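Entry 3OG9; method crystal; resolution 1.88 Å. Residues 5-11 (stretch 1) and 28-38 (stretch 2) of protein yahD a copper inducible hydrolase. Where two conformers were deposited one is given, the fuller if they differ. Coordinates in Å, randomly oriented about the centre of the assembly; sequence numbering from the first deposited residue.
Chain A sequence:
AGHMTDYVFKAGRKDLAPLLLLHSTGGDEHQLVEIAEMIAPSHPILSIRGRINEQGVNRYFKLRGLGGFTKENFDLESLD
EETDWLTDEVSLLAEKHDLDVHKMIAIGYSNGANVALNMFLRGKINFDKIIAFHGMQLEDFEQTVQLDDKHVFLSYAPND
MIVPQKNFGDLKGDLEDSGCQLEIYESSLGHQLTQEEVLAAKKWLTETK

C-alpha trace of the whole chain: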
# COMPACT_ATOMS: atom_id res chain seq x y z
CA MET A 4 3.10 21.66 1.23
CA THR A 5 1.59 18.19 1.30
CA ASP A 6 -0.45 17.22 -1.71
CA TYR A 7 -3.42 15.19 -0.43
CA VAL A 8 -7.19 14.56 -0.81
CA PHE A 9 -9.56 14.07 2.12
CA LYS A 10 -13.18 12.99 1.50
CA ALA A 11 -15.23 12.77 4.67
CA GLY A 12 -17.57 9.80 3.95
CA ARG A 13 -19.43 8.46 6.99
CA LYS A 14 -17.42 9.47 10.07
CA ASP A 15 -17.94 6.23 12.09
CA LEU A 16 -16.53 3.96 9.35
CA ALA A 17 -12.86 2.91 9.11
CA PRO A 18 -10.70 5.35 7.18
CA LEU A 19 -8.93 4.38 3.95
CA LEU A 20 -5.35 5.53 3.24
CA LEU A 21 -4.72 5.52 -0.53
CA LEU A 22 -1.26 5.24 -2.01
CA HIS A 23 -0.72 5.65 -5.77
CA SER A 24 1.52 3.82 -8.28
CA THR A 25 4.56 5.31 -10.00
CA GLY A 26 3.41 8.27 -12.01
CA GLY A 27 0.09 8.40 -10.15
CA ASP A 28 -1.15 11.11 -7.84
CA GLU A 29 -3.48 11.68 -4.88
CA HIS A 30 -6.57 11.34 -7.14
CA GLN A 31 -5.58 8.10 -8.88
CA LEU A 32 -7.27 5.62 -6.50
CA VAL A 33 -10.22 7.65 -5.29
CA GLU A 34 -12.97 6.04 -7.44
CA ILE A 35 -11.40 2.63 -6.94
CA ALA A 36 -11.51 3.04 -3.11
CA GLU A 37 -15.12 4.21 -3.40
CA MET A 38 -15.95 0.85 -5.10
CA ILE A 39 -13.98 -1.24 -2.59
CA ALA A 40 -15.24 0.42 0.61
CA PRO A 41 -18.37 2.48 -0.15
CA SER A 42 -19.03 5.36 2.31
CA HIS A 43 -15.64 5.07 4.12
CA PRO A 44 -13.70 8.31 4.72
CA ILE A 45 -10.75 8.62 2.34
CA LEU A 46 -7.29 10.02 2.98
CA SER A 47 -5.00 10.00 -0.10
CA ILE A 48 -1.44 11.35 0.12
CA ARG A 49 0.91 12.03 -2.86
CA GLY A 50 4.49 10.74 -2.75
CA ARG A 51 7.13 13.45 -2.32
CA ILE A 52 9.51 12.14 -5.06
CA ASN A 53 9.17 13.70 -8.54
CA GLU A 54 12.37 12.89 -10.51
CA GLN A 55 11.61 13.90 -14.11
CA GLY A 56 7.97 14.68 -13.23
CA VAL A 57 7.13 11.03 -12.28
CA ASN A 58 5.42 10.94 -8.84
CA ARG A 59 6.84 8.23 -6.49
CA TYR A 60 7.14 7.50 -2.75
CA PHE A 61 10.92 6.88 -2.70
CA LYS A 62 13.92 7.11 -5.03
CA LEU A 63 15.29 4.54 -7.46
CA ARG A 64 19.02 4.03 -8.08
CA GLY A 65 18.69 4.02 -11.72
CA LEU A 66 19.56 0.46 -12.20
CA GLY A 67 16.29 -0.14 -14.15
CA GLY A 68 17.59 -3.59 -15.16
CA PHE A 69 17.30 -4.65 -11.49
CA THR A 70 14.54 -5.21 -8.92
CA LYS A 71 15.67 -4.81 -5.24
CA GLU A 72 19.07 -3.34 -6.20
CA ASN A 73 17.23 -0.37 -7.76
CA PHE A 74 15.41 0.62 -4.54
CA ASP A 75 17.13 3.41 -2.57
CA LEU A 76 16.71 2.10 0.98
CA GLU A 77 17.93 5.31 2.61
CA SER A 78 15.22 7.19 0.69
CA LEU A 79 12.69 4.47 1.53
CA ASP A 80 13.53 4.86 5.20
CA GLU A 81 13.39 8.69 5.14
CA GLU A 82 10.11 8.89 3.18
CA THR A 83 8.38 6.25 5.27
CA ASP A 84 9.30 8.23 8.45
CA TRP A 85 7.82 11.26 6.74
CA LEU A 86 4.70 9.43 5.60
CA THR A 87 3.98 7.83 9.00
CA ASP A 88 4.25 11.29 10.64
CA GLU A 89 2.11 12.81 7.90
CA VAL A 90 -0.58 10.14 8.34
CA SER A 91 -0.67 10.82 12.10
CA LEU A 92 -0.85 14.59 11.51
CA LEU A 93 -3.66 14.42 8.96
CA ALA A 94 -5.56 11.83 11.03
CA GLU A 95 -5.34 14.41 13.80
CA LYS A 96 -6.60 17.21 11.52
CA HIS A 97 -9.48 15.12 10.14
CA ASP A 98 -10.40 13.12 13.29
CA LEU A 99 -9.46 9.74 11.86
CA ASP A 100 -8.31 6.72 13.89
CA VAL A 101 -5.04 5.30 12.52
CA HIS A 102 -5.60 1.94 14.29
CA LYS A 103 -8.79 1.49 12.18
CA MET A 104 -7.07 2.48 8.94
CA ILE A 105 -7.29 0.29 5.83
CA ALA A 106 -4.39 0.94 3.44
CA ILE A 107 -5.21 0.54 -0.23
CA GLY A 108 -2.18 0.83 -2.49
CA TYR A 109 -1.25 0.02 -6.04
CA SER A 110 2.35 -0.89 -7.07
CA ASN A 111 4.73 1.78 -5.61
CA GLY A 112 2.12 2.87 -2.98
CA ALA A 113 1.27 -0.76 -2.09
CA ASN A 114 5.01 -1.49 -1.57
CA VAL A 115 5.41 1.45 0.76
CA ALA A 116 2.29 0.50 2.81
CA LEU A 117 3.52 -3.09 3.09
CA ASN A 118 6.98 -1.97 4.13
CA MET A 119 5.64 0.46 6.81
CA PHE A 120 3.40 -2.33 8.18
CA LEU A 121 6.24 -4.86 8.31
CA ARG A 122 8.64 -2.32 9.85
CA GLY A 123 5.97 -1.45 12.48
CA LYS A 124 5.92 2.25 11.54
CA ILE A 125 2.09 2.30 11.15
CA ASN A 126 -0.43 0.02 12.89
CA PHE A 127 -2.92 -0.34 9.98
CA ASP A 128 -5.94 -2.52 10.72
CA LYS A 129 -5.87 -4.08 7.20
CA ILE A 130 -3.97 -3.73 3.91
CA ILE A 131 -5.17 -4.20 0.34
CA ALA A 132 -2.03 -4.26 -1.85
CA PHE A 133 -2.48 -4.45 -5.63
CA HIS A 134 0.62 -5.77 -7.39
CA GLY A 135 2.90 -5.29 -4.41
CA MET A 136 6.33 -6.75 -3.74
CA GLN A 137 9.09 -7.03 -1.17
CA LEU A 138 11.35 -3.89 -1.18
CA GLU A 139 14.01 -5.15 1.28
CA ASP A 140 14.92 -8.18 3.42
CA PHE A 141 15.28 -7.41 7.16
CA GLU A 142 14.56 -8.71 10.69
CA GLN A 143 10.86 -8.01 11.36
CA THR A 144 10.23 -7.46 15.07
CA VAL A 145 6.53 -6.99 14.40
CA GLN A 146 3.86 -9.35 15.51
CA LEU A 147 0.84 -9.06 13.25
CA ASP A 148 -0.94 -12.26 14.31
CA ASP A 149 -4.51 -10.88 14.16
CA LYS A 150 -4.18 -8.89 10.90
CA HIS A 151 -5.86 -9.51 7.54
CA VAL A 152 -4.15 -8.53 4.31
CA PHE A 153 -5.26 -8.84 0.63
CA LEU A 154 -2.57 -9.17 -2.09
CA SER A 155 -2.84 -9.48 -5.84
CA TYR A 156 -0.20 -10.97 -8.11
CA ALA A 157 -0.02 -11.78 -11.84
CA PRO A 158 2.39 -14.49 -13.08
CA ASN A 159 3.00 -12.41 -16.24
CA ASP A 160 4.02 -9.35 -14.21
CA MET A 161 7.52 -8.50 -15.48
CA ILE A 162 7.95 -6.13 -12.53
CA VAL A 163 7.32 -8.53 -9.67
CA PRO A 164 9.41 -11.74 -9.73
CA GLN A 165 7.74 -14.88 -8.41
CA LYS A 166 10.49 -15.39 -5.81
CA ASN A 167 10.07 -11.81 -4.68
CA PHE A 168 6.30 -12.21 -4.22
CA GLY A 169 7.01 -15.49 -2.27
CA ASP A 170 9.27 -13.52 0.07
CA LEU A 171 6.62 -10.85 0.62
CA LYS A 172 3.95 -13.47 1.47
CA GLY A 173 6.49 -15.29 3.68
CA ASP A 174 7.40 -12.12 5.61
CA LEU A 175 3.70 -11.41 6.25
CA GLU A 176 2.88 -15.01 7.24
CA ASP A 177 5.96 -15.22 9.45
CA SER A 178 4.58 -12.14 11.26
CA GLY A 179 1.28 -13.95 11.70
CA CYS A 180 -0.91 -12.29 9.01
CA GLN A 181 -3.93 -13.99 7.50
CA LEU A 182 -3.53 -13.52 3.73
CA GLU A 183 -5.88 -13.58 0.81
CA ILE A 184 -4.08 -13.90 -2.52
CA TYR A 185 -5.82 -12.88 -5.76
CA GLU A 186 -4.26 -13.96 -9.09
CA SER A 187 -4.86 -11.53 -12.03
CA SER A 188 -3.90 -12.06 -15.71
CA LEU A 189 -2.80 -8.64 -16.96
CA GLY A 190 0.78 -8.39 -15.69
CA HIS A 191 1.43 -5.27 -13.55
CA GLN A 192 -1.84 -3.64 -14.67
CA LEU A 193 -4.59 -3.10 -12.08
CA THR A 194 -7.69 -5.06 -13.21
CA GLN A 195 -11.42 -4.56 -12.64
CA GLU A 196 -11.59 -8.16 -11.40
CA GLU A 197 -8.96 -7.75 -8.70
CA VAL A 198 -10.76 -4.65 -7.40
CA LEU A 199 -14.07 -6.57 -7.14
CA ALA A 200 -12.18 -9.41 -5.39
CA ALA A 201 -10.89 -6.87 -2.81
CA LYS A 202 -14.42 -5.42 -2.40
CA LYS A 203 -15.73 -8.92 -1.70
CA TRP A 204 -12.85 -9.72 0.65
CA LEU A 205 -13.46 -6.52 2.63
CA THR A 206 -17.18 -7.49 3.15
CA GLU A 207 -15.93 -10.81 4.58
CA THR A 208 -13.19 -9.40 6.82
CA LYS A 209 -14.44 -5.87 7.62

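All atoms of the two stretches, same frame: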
# COMPACT_ATOMS: atom_id res chain seq x y z
N THR A 5 2.05 19.53 1.64
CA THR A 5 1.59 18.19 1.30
C THR A 5 0.43 18.20 0.33
O THR A 5 -0.59 18.85 0.54
CB THR A 5 1.18 17.40 2.55
OG1 THR A 5 2.22 17.53 3.54
CG2 THR A 5 0.96 15.89 2.21
N ASP A 6 0.61 17.46 -0.75
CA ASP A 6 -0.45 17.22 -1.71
C ASP A 6 -1.28 16.02 -1.26
O ASP A 6 -0.77 14.90 -1.20
CB ASP A 6 0.20 16.96 -3.06
CG ASP A 6 0.95 18.18 -3.56
OD1 ASP A 6 0.28 19.21 -3.69
OD2 ASP A 6 2.20 18.10 -3.77
N TYR A 7 -2.54 16.28 -0.92
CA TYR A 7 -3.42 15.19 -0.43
C TYR A 7 -4.89 15.48 -0.73
O TYR A 7 -5.27 16.63 -0.95
CB TYR A 7 -3.17 14.89 1.05
CG TYR A 7 -3.86 15.80 2.04
CD1 TYR A 7 -5.09 15.45 2.59
CD2 TYR A 7 -3.29 17.03 2.41
CE1 TYR A 7 -5.75 16.31 3.51
CE2 TYR A 7 -3.92 17.88 3.31
CZ TYR A 7 -5.13 17.51 3.87
OH TYR A 7 -5.75 18.36 4.77
N VAL A 8 -5.72 14.43 -0.78
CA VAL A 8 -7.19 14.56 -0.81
C VAL A 8 -7.76 13.98 0.48
O VAL A 8 -7.34 12.89 0.91
CB VAL A 8 -7.79 13.72 -1.99
CG1 VAL A 8 -9.34 13.65 -1.92
CG2 VAL A 8 -7.36 14.28 -3.28
N PHE A 9 -8.72 14.68 1.08
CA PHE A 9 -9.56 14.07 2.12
C PHE A 9 -11.04 14.13 1.70
O PHE A 9 -11.50 15.17 1.23
CB PHE A 9 -9.34 14.71 3.48
CG PHE A 9 -10.33 14.24 4.52
CD1 PHE A 9 -10.25 12.96 5.03
CD2 PHE A 9 -11.38 15.05 4.91
CE1 PHE A 9 -11.17 12.49 5.95
CE2 PHE A 9 -12.30 14.59 5.83
CZ PHE A 9 -12.20 13.31 6.34
N LYS A 10 -11.75 13.02 1.80
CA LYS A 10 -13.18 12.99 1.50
C LYS A 10 -13.88 12.34 2.67
O LYS A 10 -13.64 11.16 2.96
CB LYS A 10 -13.48 12.19 0.24
CG LYS A 10 -13.22 12.87 -1.07
CD LYS A 10 -13.33 11.79 -2.16
CE LYS A 10 -13.90 12.30 -3.45
NZ LYS A 10 -15.29 11.84 -3.74
N ALA A 11 -14.75 13.11 3.33
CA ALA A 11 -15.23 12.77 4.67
C ALA A 11 -15.97 11.42 4.83
O ALA A 11 -15.83 10.75 5.86
CB ALA A 11 -16.09 13.93 5.23
N ASP A 28 -1.06 10.01 -8.78
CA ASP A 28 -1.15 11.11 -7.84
C ASP A 28 -2.24 10.84 -6.80
O ASP A 28 -2.84 9.77 -6.78
CB ASP A 28 -1.38 12.45 -8.58
CG ASP A 28 -2.73 12.53 -9.28
OD1 ASP A 28 -3.70 11.81 -8.91
OD2 ASP A 28 -2.84 13.36 -10.22
N GLU A 29 -2.51 11.84 -5.97
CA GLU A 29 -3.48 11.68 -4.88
C GLU A 29 -4.93 11.37 -5.33
O GLU A 29 -5.73 10.90 -4.52
CB GLU A 29 -3.42 12.88 -3.90
CG GLU A 29 -3.86 14.20 -4.45
CD GLU A 29 -2.79 14.92 -5.25
OE1 GLU A 29 -1.80 14.28 -5.70
OE2 GLU A 29 -2.96 16.14 -5.45
N HIS A 30 -5.25 11.65 -6.60
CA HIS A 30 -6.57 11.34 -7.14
C HIS A 30 -6.71 9.97 -7.81
O HIS A 30 -7.83 9.52 -8.07
CB HIS A 30 -7.02 12.44 -8.13
CG HIS A 30 -7.24 13.76 -7.47
ND1 HIS A 30 -6.28 14.75 -7.46
CD2 HIS A 30 -8.29 14.25 -6.78
CE1 HIS A 30 -6.74 15.80 -6.81
NE2 HIS A 30 -7.97 15.52 -6.39
N GLN A 31 -5.59 9.32 -8.09
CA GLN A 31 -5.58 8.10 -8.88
C GLN A 31 -6.58 7.04 -8.36
O GLN A 31 -7.31 6.45 -9.13
CB GLN A 31 -4.17 7.49 -8.89
CG GLN A 31 -4.09 6.18 -9.72
CD GLN A 31 -2.73 5.56 -9.73
OE1 GLN A 31 -2.21 5.17 -8.68
NE2 GLN A 31 -2.14 5.44 -10.94
N LEU A 32 -6.57 6.80 -7.05
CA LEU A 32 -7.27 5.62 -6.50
C LEU A 32 -8.62 5.93 -5.91
O LEU A 32 -9.30 5.04 -5.40
CB LEU A 32 -6.38 4.90 -5.46
CG LEU A 32 -5.15 4.19 -6.08
CD1 LEU A 32 -4.24 3.58 -5.03
CD2 LEU A 32 -5.58 3.14 -7.11
N VAL A 33 -9.02 7.20 -5.97
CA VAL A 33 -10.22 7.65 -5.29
C VAL A 33 -11.50 6.90 -5.68
O VAL A 33 -12.18 6.39 -4.78
CB VAL A 33 -10.41 9.19 -5.36
CG1 VAL A 33 -11.80 9.60 -4.84
CG2 VAL A 33 -9.30 9.86 -4.59
N GLU A 34 -11.79 6.79 -6.98
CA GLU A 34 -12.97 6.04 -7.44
C GLU A 34 -12.85 4.57 -7.17
O GLU A 34 -13.85 3.92 -6.85
CB GLU A 34 -13.25 6.30 -8.93
CG GLU A 34 -13.83 7.69 -9.16
CD GLU A 34 -14.22 7.93 -10.61
OE1 GLU A 34 -13.44 7.56 -11.51
OE2 GLU A 34 -15.31 8.49 -10.84
N ILE A 35 -11.64 4.03 -7.25
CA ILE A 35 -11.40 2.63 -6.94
C ILE A 35 -11.75 2.36 -5.45
O ILE A 35 -12.46 1.39 -5.12
CB ILE A 35 -9.92 2.21 -7.26
CG1 ILE A 35 -9.62 2.30 -8.75
CG2 ILE A 35 -9.57 0.79 -6.79
CD1 ILE A 35 -10.42 1.43 -9.55
N ALA A 36 -11.22 3.20 -4.56
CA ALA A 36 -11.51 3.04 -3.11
C ALA A 36 -13.00 3.14 -2.83
O ALA A 36 -13.52 2.41 -2.00
CB ALA A 36 -10.76 4.10 -2.27
N GLU A 37 -13.67 4.07 -3.51
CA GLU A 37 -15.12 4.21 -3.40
C GLU A 37 -15.89 2.93 -3.80
O GLU A 37 -16.94 2.67 -3.23
CB GLU A 37 -15.60 5.44 -4.18
CG GLU A 37 -15.30 6.75 -3.44
CD GLU A 37 -15.37 8.01 -4.31
OE1 GLU A 37 -15.36 9.12 -3.71
OE2 GLU A 37 -15.44 7.93 -5.57
N MET A 38 -15.36 2.16 -4.74
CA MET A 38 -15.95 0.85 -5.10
C MET A 38 -15.64 -0.25 -4.08
O MET A 38 -16.49 -1.09 -3.77
CB MET A 38 -15.52 0.40 -6.51
CG MET A 38 -16.12 1.22 -7.64
SD MET A 38 -16.03 0.46 -9.29
CE MET A 38 -17.16 -0.91 -9.07

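The contact is a small packing of alternate side chains of a run of strand against two turns and the start of a helix, mostly apolar in character and closed at one end by a single salt bridge. About 307 Å² is buried in all, counting both sides, and no backbone hydrogen bond joins the two stretches; side chains do the work.

The alternation of the extended chain sets the pattern. Asp6, Val8 and Lys10 direct their CA-to-CB bonds toward the second stretch, whereas that of Tyr7 points away and Phe9 lies out of reach. The backbones come nearest at Tyr7 and Glu29, whose CA atoms are 5.7 Å apart.

Val8 is the centre of the contact and gives up the largest area. With chi1 in the t well, CG2 of Val8 lies 3.7 Å from CG of Glu29 and also sits over one face of the His30 ring, 3.7 Å from the ring centroid and 27° off the ring normal, a CH-pi contact. A short branched side chain suits this place, since one methyl can meet both the aliphatic part of Glu29 and the flat imidazole.

Glu29 is buried, which would be costly for a carboxylate without partners, but both its oxygens are hydrogen-bonded elsewhere in the structure. Its p, m conformation leaves CG of Glu29 facing the strand, 4.1 Å from the backbone C of Tyr7, so an acidic residue contributes apolar surface here. OE2 of Glu29 comes within 4.0 Å of CB of Asp6, a peripheral van der Waals contact.

The turns help to place these residues. Type I turns run from Asp28 to Gln31 and from His30 to Val33. In the first, Gln31 N bonds to Asp28 O at 3.1 Å, while the Asp28 side chain accepts a bond from the backbone, His30 N to Asp28 OD1, at 2.8 Å. Aspartate is well suited to this position because its short side chain can reach forward to the amide two residues on.

Lys10 spans the helical end of the contact. CE of Lys10 packs 3.7 Å from CG1 of the buried Val33, and NZ of Lys10 donates a 2.7 Å hydrogen bond to OE1 of Glu37, part of a salt bridge. Val33 and Glu37 are one helical turn apart, linked by the bond from Glu37 N to Val33 O at 3.0 Å, so both can face the same lysine. Lysine fits because its methylenes cover a hydrophobic neighbour while its ammonium reaches a charged partner at the more open margin.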